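Local atomic coordinates of lipoprotein (Paraburkholderia phytofirmans, PDB entry 5T11), a protein that assembles into a periplasmic dodecamer and, as PelC, probably guides Pel polysaccharide export across the outer membrane. Residues 19-32 against 86-100. The protein carries 1 engineered substitution. Numbering follows the deposited sequence.
Sequences DKVAVVSIANYTET and QNARYVLSGAVEEWR
L92 is held between A22 and V24 through its backbone, where strands 21-28 and 90-96 run side by side, parallel and 13° apart: its N donates to A22 O, and its O receives V24 N at 2.9 Å. Its side chain lies on the same face of the sheet as V21 and V23, with CD2 4.3 Å from V23 CG2. On the other face A22 CB meets A88 CB, and V24 CB rests on V91 CG1 at 3.7 Å. K20 works mainly through its carbonyl, which accepts both R89 N and Y90 N, while its alkyl chain passes N87 and its amine leaves for a salt bridge with D54. Beside it D19 OD1 meets R89 NH1 at 2.7 Å in a salt bridge, the carboxylate and guanidinium planes 87° apart; the extended R89 chain brings the charge there. At S25 the pairing slips by one residue, resuming with A27 N donating to G94 O, then V96 N to A27 O. V96 spreads its methyls along the neighbouring chain: CG1, anti to its backbone N (chi1 180°), reaches T30 CG2 at 3.7 Å, and CG2 touches I26 CG2. T32, whose N closes the ST turn of T30, donates from OG1 to W99 O at 2.6 Å. These parallel neighbours in the mixed sheet are linked through helix 35-49, strand 55-57 and helix 78-85; 55-57 and 109-119 flank the pair. Helix 78-85 packs on the A22, V24 and V91 face, helix 35-49 on the opposite, V21 face, and E98 bonds Y101 of the second subunit.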
ATOM      1  N   ASP B  19     -25.826   1.360 -51.071  1.00 59.96           N
ATOM      2  CA  ASP B  19     -24.440   1.805 -50.975  1.00 58.88           C
ATOM      3  C   ASP B  19     -23.711   0.933 -49.962  1.00 56.47           C
ATOM      4  O   ASP B  19     -24.062   0.935 -48.779  1.00 57.21           O
ATOM      5  CB  ASP B  19     -24.366   3.270 -50.548  1.00 68.02           C
ATOM      6  CG  ASP B  19     -24.768   4.233 -51.649  1.00 74.40           C
ATOM      7  OD1 ASP B  19     -24.650   3.876 -52.840  1.00 72.83           O
ATOM      8  OD2 ASP B  19     -25.189   5.365 -51.311  1.00 77.93           O
ATOM      9  N   LYS B  20     -22.692   0.199 -50.414  1.00 57.21           N
ATOM     10  CA  LYS B  20     -21.918  -0.658 -49.520  1.00 59.15           C
ATOM     11  C   LYS B  20     -20.921   0.192 -48.739  1.00 53.58           C
ATOM     12  O   LYS B  20     -20.123   0.925 -49.329  1.00 58.66           O
ATOM     13  CB  LYS B  20     -21.207  -1.753 -50.309  1.00 58.93           C
ATOM     14  CG  LYS B  20     -22.150  -2.504 -51.239  1.00 78.94           C
ATOM     15  CD  LYS B  20     -21.603  -3.844 -51.703  1.00 88.28           C
ATOM     16  CE  LYS B  20     -22.712  -4.660 -52.360  1.00 95.54           C
ATOM     17  NZ  LYS B  20     -23.961  -4.663 -51.533  1.00 93.94           N
ATOM     18  N   VAL B  21     -20.973   0.097 -47.417  1.00 51.04           N
ATOM     19  CA  VAL B  21     -20.115   0.863 -46.520  1.00 57.03           C
ATOM     20  C   VAL B  21     -19.271  -0.108 -45.708  1.00 54.66           C
ATOM     21  O   VAL B  21     -19.803  -1.039 -45.093  1.00 53.35           O
ATOM     22  CB  VAL B  21     -20.938   1.763 -45.582  1.00 53.50           C
ATOM     23  CG1 VAL B  21     -20.026   2.501 -44.596  1.00 50.21           C
ATOM     24  CG2 VAL B  21     -21.794   2.721 -46.386  1.00 54.91           C
ATOM     25  N   ALA B  22     -17.962   0.113 -45.700  1.00 54.84           N
ATOM     26  CA  ALA B  22     -17.056  -0.609 -44.818  1.00 54.49           C
ATOM     27  C   ALA B  22     -16.701   0.283 -43.636  1.00 48.35           C
ATOM     28  O   ALA B  22     -16.369   1.458 -43.825  1.00 48.75           O
ATOM     29  CB  ALA B  22     -15.788  -1.036 -45.559  1.00 50.00           C
ATOM     30  N   VAL B  23     -16.796  -0.268 -42.427  1.00 47.91           N
ATOM     31  CA  VAL B  23     -16.334   0.415 -41.216  1.00 48.13           C
ATOM     32  C   VAL B  23     -14.903  -0.035 -40.958  1.00 51.98           C
ATOM     33  O   VAL B  23     -14.631  -1.237 -40.840  1.00 50.68           O
ATOM     34  CB  VAL B  23     -17.237   0.118 -40.012  1.00 44.26           C
ATOM     35  CG1 VAL B  23     -16.641   0.724 -38.730  1.00 40.56           C
ATOM     36  CG2 VAL B  23     -18.656   0.627 -40.273  1.00 38.67           C
ATOM     37  N   VAL B  24     -13.987   0.926 -40.902  1.00 43.98           N
ATOM     38  CA  VAL B  24     -12.555   0.661 -40.870  1.00 50.56           C
ATOM     39  C   VAL B  24     -11.960   1.329 -39.633  1.00 51.92           C
ATOM     40  O   VAL B  24     -12.199   2.517 -39.393  1.00 57.72           O
ATOM     41  CB  VAL B  24     -11.875   1.177 -42.151  1.00 57.32           C
ATOM     42  CG1 VAL B  24     -10.406   1.455 -41.920  1.00 67.03           C
ATOM     43  CG2 VAL B  24     -12.066   0.192 -43.285  1.00 53.51           C
ATOM     44  N   SER B  25     -11.196   0.550 -38.861  1.00 49.33           N
ATOM     45  CA  SER B  25     -10.281   0.980 -37.804  1.00 51.37           C
ATOM     46  C   SER B  25     -10.596   2.343 -37.212  1.00 46.91           C
ATOM     47  O   SER B  25     -10.081   3.371 -37.664  1.00 49.57           O
ATOM     48  CB  SER B  25      -8.842   0.991 -38.316  1.00 67.65           C
ATOM     49  OG  SER B  25      -8.653   2.038 -39.252  1.00 80.68           O
ATOM     50  N   ILE B  26     -11.459   2.356 -36.211  1.00 44.06           N
ATOM     51  CA  ILE B  26     -11.678   3.547 -35.411  1.00 42.04           C
ATOM     52  C   ILE B  26     -10.600   3.591 -34.335  1.00 47.77           C
ATOM     53  O   ILE B  26     -10.493   2.673 -33.517  1.00 46.27           O
ATOM     54  CB  ILE B  26     -13.086   3.544 -34.809  1.00 45.85           C
ATOM     55  CG1 ILE B  26     -14.103   3.617 -35.972  1.00 43.88           C
ATOM     56  CG2 ILE B  26     -13.215   4.666 -33.771  1.00 38.67           C
ATOM     57  CD1 ILE B  26     -15.563   3.649 -35.562  1.00 42.50           C
ATOM     58  N   ALA B  27      -9.780   4.641 -34.360  1.00 48.92           N
ATOM     59  CA  ALA B  27      -8.625   4.741 -33.479  1.00 43.32           C
ATOM     60  C   ALA B  27      -9.068   4.931 -32.030  1.00 39.51           C
ATOM     61  O   ALA B  27     -10.126   5.501 -31.741  1.00 33.51           O
ATOM     62  CB  ALA B  27      -7.721   5.899 -33.917  1.00 37.91           C
ATOM     63  N   ASN B  28      -8.265   4.422 -31.107  1.00 34.89           N
ATOM     64  CA  ASN B  28      -8.596   4.506 -29.689  1.00 32.99           C
ATOM     65  C   ASN B  28      -7.581   5.426 -29.030  1.00 38.24           C
ATOM     66  O   ASN B  28      -6.414   5.048 -28.844  1.00 38.65           O
ATOM     67  CB  ASN B  28      -8.621   3.120 -29.032  1.00 32.40           C
ATOM     68  CG  ASN B  28      -9.084   3.178 -27.562  1.00 38.66           C
ATOM     69  OD1 ASN B  28      -9.490   4.237 -27.063  1.00 36.69           O
ATOM     70  ND2 ASN B  28      -9.026   2.042 -26.875  1.00 34.99           N
ATOM     71  N   TYR B  29      -8.016   6.639 -28.695  1.00 33.49           N
ATOM     72  CA  TYR B  29      -7.148   7.587 -28.011  1.00 37.37           C
ATOM     73  C   TYR B  29      -7.426   7.654 -26.518  1.00 37.28           C
ATOM     74  O   TYR B  29      -6.951   8.569 -25.845  1.00 40.21           O
ATOM     75  CB  TYR B  29      -7.268   8.970 -28.651  1.00 36.93           C
ATOM     76  CG  TYR B  29      -6.817   8.977 -30.098  1.00 46.16           C
ATOM     77  CD1 TYR B  29      -5.780   8.152 -30.529  1.00 44.85           C
ATOM     78  CD2 TYR B  29      -7.442   9.792 -31.047  1.00 45.12           C
ATOM     79  CE1 TYR B  29      -5.370   8.151 -31.861  1.00 42.37           C
ATOM     80  CE2 TYR B  29      -7.033   9.790 -32.377  1.00 45.04           C
ATOM     81  CZ  TYR B  29      -6.004   8.966 -32.769  1.00 42.18           C
ATOM     82  OH  TYR B  29      -5.597   8.966 -34.074  1.00 45.10           O
ATOM     83  N   THR B  30      -8.183   6.708 -25.989  1.00 35.23           N
ATOM     84  CA  THR B  30      -8.464   6.647 -24.569  1.00 34.79           C
ATOM     85  C   THR B  30      -7.651   5.529 -23.944  1.00 43.54           C
ATOM     86  O   THR B  30      -7.004   4.726 -24.621  1.00 41.77           O
ATOM     87  CB  THR B  30      -9.950   6.387 -24.316  1.00 36.53           C
ATOM     88  OG1 THR B  30     -10.201   4.974 -24.443  1.00 37.47           O
ATOM     89  CG2 THR B  30     -10.805   7.148 -25.345  1.00 36.40           C
ATOM     90  N   GLU B  31      -7.743   5.456 -22.630  1.00 38.58           N
ATOM     91  CA  GLU B  31      -7.147   4.385 -21.859  1.00 36.25           C
ATOM     92  C   GLU B  31      -8.156   3.292 -21.540  1.00 39.08           C
ATOM     93  O   GLU B  31      -7.877   2.436 -20.709  1.00 32.07           O
ATOM     94  CB  GLU B  31      -6.529   4.968 -20.588  1.00 35.06           C
ATOM     95  CG  GLU B  31      -5.351   5.876 -20.927  1.00 48.90           C
ATOM     96  CD  GLU B  31      -4.846   6.652 -19.725  1.00 72.59           C
ATOM     97  OE1 GLU B  31      -5.588   7.522 -19.219  1.00 82.90           O
ATOM     98  OE2 GLU B  31      -3.704   6.390 -19.290  1.00 76.97           O
ATOM     99  N   THR B  32      -9.324   3.297 -22.187  1.00 32.99           N
ATOM    100  CA  THR B  32     -10.252   2.180 -22.070  1.00 34.00           C
ATOM    101  C   THR B  32      -9.949   1.174 -23.170  1.00 29.85           C
ATOM    102  O   THR B  32     -10.136   1.495 -24.356  1.00 36.35           O
ATOM    103  CB  THR B  32     -11.689   2.661 -22.164  1.00 33.81           C
ATOM    104  OG1 THR B  32     -11.905   3.659 -21.159  1.00 37.59           O
ATOM    105  CG2 THR B  32     -12.654   1.499 -21.925  1.00 31.42           C
ATOM    106  N   GLN B  86     -13.818  -5.515 -51.055  1.00 71.04           N
ATOM    107  CA  GLN B  86     -15.234  -5.719 -50.779  1.00 70.69           C
ATOM    108  C   GLN B  86     -16.147  -4.912 -51.694  1.00 72.70           C
ATOM    109  O   GLN B  86     -17.371  -5.053 -51.597  1.00 77.29           O
ATOM    110  CB  GLN B  86     -15.535  -5.370 -49.319  1.00 70.00           C
ATOM    111  CG  GLN B  86     -14.931  -6.346 -48.318  1.00 71.03           C
ATOM    112  CD  GLN B  86     -15.431  -7.753 -48.538  1.00 73.76           C
ATOM    113  OE1 GLN B  86     -16.542  -8.096 -48.132  1.00 77.81           O
ATOM    114  NE2 GLN B  86     -14.627  -8.570 -49.215  1.00 71.33           N
ATOM    115  N   ASN B  87     -15.583  -4.075 -52.570  1.00 65.49           N
ATOM    116  CA  ASN B  87     -16.353  -3.183 -53.446  1.00 66.56           C
ATOM    117  C   ASN B  87     -17.256  -2.238 -52.654  1.00 62.10           C
ATOM    118  O   ASN B  87     -18.354  -1.892 -53.096  1.00 62.17           O
ATOM    119  CB  ASN B  87     -17.166  -3.970 -54.474  1.00 73.92           C
ATOM    120  CG  ASN B  87     -16.303  -4.857 -55.322  1.00 90.10           C
ATOM    121  OD1 ASN B  87     -15.474  -4.375 -56.095  1.00 94.80           O
ATOM    122  ND2 ASN B  87     -16.488  -6.167 -55.191  1.00 97.05           N
ATOM    123  N   ALA B  88     -16.790  -1.815 -51.476  1.00 58.70           N
ATOM    124  CA  ALA B  88     -17.481  -0.771 -50.732  1.00 55.39           C
ATOM    125  C   ALA B  88     -17.485   0.532 -51.520  1.00 57.16           C
ATOM    126  O   ALA B  88     -16.495   0.902 -52.156  1.00 59.95           O
ATOM    127  CB  ALA B  88     -16.810  -0.548 -49.369  1.00 52.40           C
ATOM    128  N   ARG B  89     -18.610   1.240 -51.469  1.00 55.93           N
ATOM    129  CA  ARG B  89     -18.632   2.576 -52.046  1.00 57.47           C
ATOM    130  C   ARG B  89     -18.052   3.620 -51.092  1.00 55.84           C
ATOM    131  O   ARG B  89     -17.419   4.581 -51.549  1.00 58.06           O
ATOM    132  CB  ARG B  89     -20.058   2.949 -52.458  1.00 57.53           C
ATOM    133  CG  ARG B  89     -20.127   4.169 -53.382  1.00 63.40           C
ATOM    134  CD  ARG B  89     -21.555   4.461 -53.797  1.00 70.85           C
ATOM    135  NE  ARG B  89     -21.680   5.726 -54.517  1.00 83.18           N
ATOM    136  CZ  ARG B  89     -22.818   6.169 -55.042  1.00 88.59           C
ATOM    137  NH1 ARG B  89     -23.925   5.444 -54.930  1.00 89.06           N
ATOM    138  NH2 ARG B  89     -22.853   7.331 -55.680  1.00 92.72           N
ATOM    139  N   TYR B  90     -18.253   3.457 -49.780  1.00 50.86           N
ATOM    140  CA  TYR B  90     -17.716   4.380 -48.779  1.00 48.23           C
ATOM    141  C   TYR B  90     -17.052   3.620 -47.637  1.00 55.76           C
ATOM    142  O   TYR B  90     -17.377   2.462 -47.360  1.00 57.84           O
ATOM    143  CB  TYR B  90     -18.800   5.287 -48.177  1.00 49.80           C
ATOM    144  CG  TYR B  90     -19.576   6.112 -49.170  1.00 54.63           C
ATOM    145  CD1 TYR B  90     -19.019   7.252 -49.739  1.00 58.95           C
ATOM    146  CD2 TYR B  90     -20.870   5.764 -49.531  1.00 57.86           C
ATOM    147  CE1 TYR B  90     -19.728   8.014 -50.649  1.00 64.38           C
ATOM    148  CE2 TYR B  90     -21.588   6.523 -50.437  1.00 60.02           C
ATOM    149  CZ  TYR B  90     -21.010   7.649 -50.996  1.00 63.91           C
ATOM    150  OH  TYR B  90     -21.709   8.418 -51.904  1.00 75.18           O
ATOM    151  N   VAL B  91     -16.123   4.302 -46.964  1.00 50.36           N
ATOM    152  CA  VAL B  91     -15.493   3.819 -45.741  1.00 47.47           C
ATOM    153  C   VAL B  91     -15.840   4.789 -44.616  1.00 50.34           C
ATOM    154  O   VAL B  91     -15.717   6.010 -44.783  1.00 51.64           O
ATOM    155  CB  VAL B  91     -13.965   3.687 -45.887  1.00 46.04           C
ATOM    156  CG1 VAL B  91     -13.295   3.664 -44.531  1.00 47.23           C
ATOM    157  CG2 VAL B  91     -13.619   2.425 -46.618  1.00 53.97           C
ATOM    158  N   LEU B  92     -16.296   4.247 -43.490  1.00 46.58           N
ATOM    159  CA  LEU B  92     -16.494   5.016 -42.271  1.00 39.89           C
ATOM    160  C   LEU B  92     -15.313   4.731 -41.354  1.00 46.50           C
ATOM    161  O   LEU B  92     -15.055   3.571 -41.013  1.00 44.33           O
ATOM    162  CB  LEU B  92     -17.810   4.658 -41.578  1.00 42.18           C
ATOM    163  CG  LEU B  92     -18.051   5.487 -40.305  1.00 42.85           C
ATOM    164  CD1 LEU B  92     -18.549   6.875 -40.670  1.00 40.86           C
ATOM    165  CD2 LEU B  92     -18.996   4.814 -39.288  1.00 36.00           C
ATOM    166  N   SER B  93     -14.573   5.776 -41.009  1.00 43.24           N
ATOM    167  CA  SER B  93     -13.465   5.705 -40.076  1.00 44.37           C
ATOM    168  C   SER B  93     -13.681   6.775 -39.011  1.00 41.62           C
ATOM    169  O   SER B  93     -14.706   7.464 -38.996  1.00 42.21           O
ATOM    170  CB  SER B  93     -12.125   5.886 -40.799  1.00 46.76           C
ATOM    171  OG  SER B  93     -11.047   5.533 -39.949  1.00 56.49           O
ATOM    172  N   GLY B  94     -12.711   6.925 -38.121  1.00 41.21           N
ATOM    173  CA  GLY B  94     -12.809   7.948 -37.095  1.00 40.98           C
ATOM    174  C   GLY B  94     -11.890   7.629 -35.927  1.00 37.79           C
ATOM    175  O   GLY B  94     -10.926   6.876 -36.068  1.00 37.78           O
ATOM    176  N   ALA B  95     -12.218   8.223 -34.778  1.00 35.61           N
ATOM    177  CA  ALA B  95     -11.417   8.058 -33.573  1.00 38.41           C
ATOM    178  C   ALA B  95     -12.271   8.299 -32.334  1.00 37.02           C
ATOM    179  O   ALA B  95     -13.229   9.085 -32.353  1.00 35.85           O
ATOM    180  CB  ALA B  95     -10.216   9.010 -33.560  1.00 41.32           C
ATOM    181  N   VAL B  96     -11.893   7.626 -31.251  1.00 32.12           N
ATOM    182  CA  VAL B  96     -12.501   7.827 -29.943  1.00 37.12           C
ATOM    183  C   VAL B  96     -11.552   8.687 -29.108  1.00 39.03           C
ATOM    184  O   VAL B  96     -10.415   8.285 -28.826  1.00 33.51           O
ATOM    185  CB  VAL B  96     -12.808   6.484 -29.264  1.00 36.27           C
ATOM    186  CG1 VAL B  96     -13.441   6.700 -27.901  1.00 30.08           C
ATOM    187  CG2 VAL B  96     -13.738   5.633 -30.180  1.00 34.42           C
ATOM    188  N   GLU B  97     -12.006   9.890 -28.746  1.00 32.98           N
ATOM    189  CA  GLU B  97     -11.229  10.812 -27.921  1.00 33.64           C
ATOM    190  C   GLU B  97     -11.486  10.634 -26.434  1.00 35.89           C
ATOM    191  O   GLU B  97     -10.643  11.028 -25.616  1.00 31.95           O
ATOM    192  CB  GLU B  97     -11.537  12.274 -28.306  1.00 32.96           C
ATOM    193  CG  GLU B  97     -11.022  12.680 -29.700  1.00 36.10           C
ATOM    194  CD  GLU B  97     -11.953  12.247 -30.826  1.00 42.18           C
ATOM    195  OE1 GLU B  97     -13.186  12.205 -30.595  1.00 39.38           O
ATOM    196  OE2 GLU B  97     -11.455  11.935 -31.936  1.00 42.74           O
ATOM    197  N   GLU B  98     -12.624  10.053 -26.062  1.00 32.24           N
ATOM    198  CA  GLU B  98     -12.948   9.862 -24.655  1.00 32.84           C
ATOM    199  C   GLU B  98     -14.026   8.798 -24.555  1.00 34.09           C
ATOM    200  O   GLU B  98     -14.953   8.759 -25.373  1.00 34.07           O
ATOM    201  CB  GLU B  98     -13.418  11.173 -24.010  1.00 34.18           C
ATOM    202  CG  GLU B  98     -13.828  11.037 -22.560  1.00 30.28           C
ATOM    203  CD  GLU B  98     -13.791  12.374 -21.798  1.00 43.45           C
ATOM    204  OE1 GLU B  98     -14.310  13.390 -22.331  1.00 39.39           O
ATOM    205  OE2 GLU B  98     -13.242  12.399 -20.659  1.00 40.39           O
ATOM    206  N   TRP B  99     -13.902   7.947 -23.549  1.00 32.06           N
ATOM    207  CA  TRP B  99     -14.781   6.798 -23.382  1.00 30.43           C
ATOM    208  C   TRP B  99     -14.521   6.199 -22.008  1.00 33.05           C
ATOM    209  O   TRP B  99     -13.814   5.190 -21.892  1.00 32.24           O
ATOM    210  CB  TRP B  99     -14.509   5.781 -24.490  1.00 30.88           C
ATOM    211  CG  TRP B  99     -15.485   4.624 -24.665  1.00 36.24           C
ATOM    212  CD1 TRP B  99     -15.654   3.548 -23.834  1.00 37.51           C
ATOM    213  CD2 TRP B  99     -16.348   4.392 -25.799  1.00 37.56           C
ATOM    214  NE1 TRP B  99     -16.588   2.680 -24.364  1.00 37.81           N
ATOM    215  CE2 TRP B  99     -17.036   3.178 -25.562  1.00 39.55           C
ATOM    216  CE3 TRP B  99     -16.630   5.113 -26.970  1.00 40.50           C
ATOM    217  CZ2 TRP B  99     -17.978   2.655 -26.466  1.00 35.84           C
ATOM    218  CZ3 TRP B  99     -17.564   4.592 -27.867  1.00 42.66           C
ATOM    219  CH2 TRP B  99     -18.221   3.368 -27.606  1.00 31.98           C
ATOM    220  N   ARG B 100     -15.037   6.828 -20.957  1.00 32.10           N
ATOM    221  CA  ARG B 100     -14.706   6.404 -19.597  1.00 35.52           C
ATOM    222  C   ARG B 100     -15.812   6.867 -18.665  1.00 35.23           C
ATOM    223  O   ARG B 100     -16.658   7.689 -19.036  1.00 29.00           O
ATOM    224  CB  ARG B 100     -13.359   6.985 -19.147  1.00 38.60           C
ATOM    225  CG  ARG B 100     -13.367   8.533 -19.087  1.00 34.72           C
ATOM    226  CD  ARG B 100     -12.099   9.112 -18.454  1.00 36.71           C
ATOM    227  NE  ARG B 100     -11.946   8.674 -17.059  1.00 36.94           N
ATOM    228  CZ  ARG B 100     -11.028   9.148 -16.224  1.00 38.79           C
ATOM    229  NH1 ARG B 100     -10.162  10.080 -16.629  1.00 32.98           N
ATOM    230  NH2 ARG B 100     -10.976   8.697 -14.982  1.00 38.84           N
TER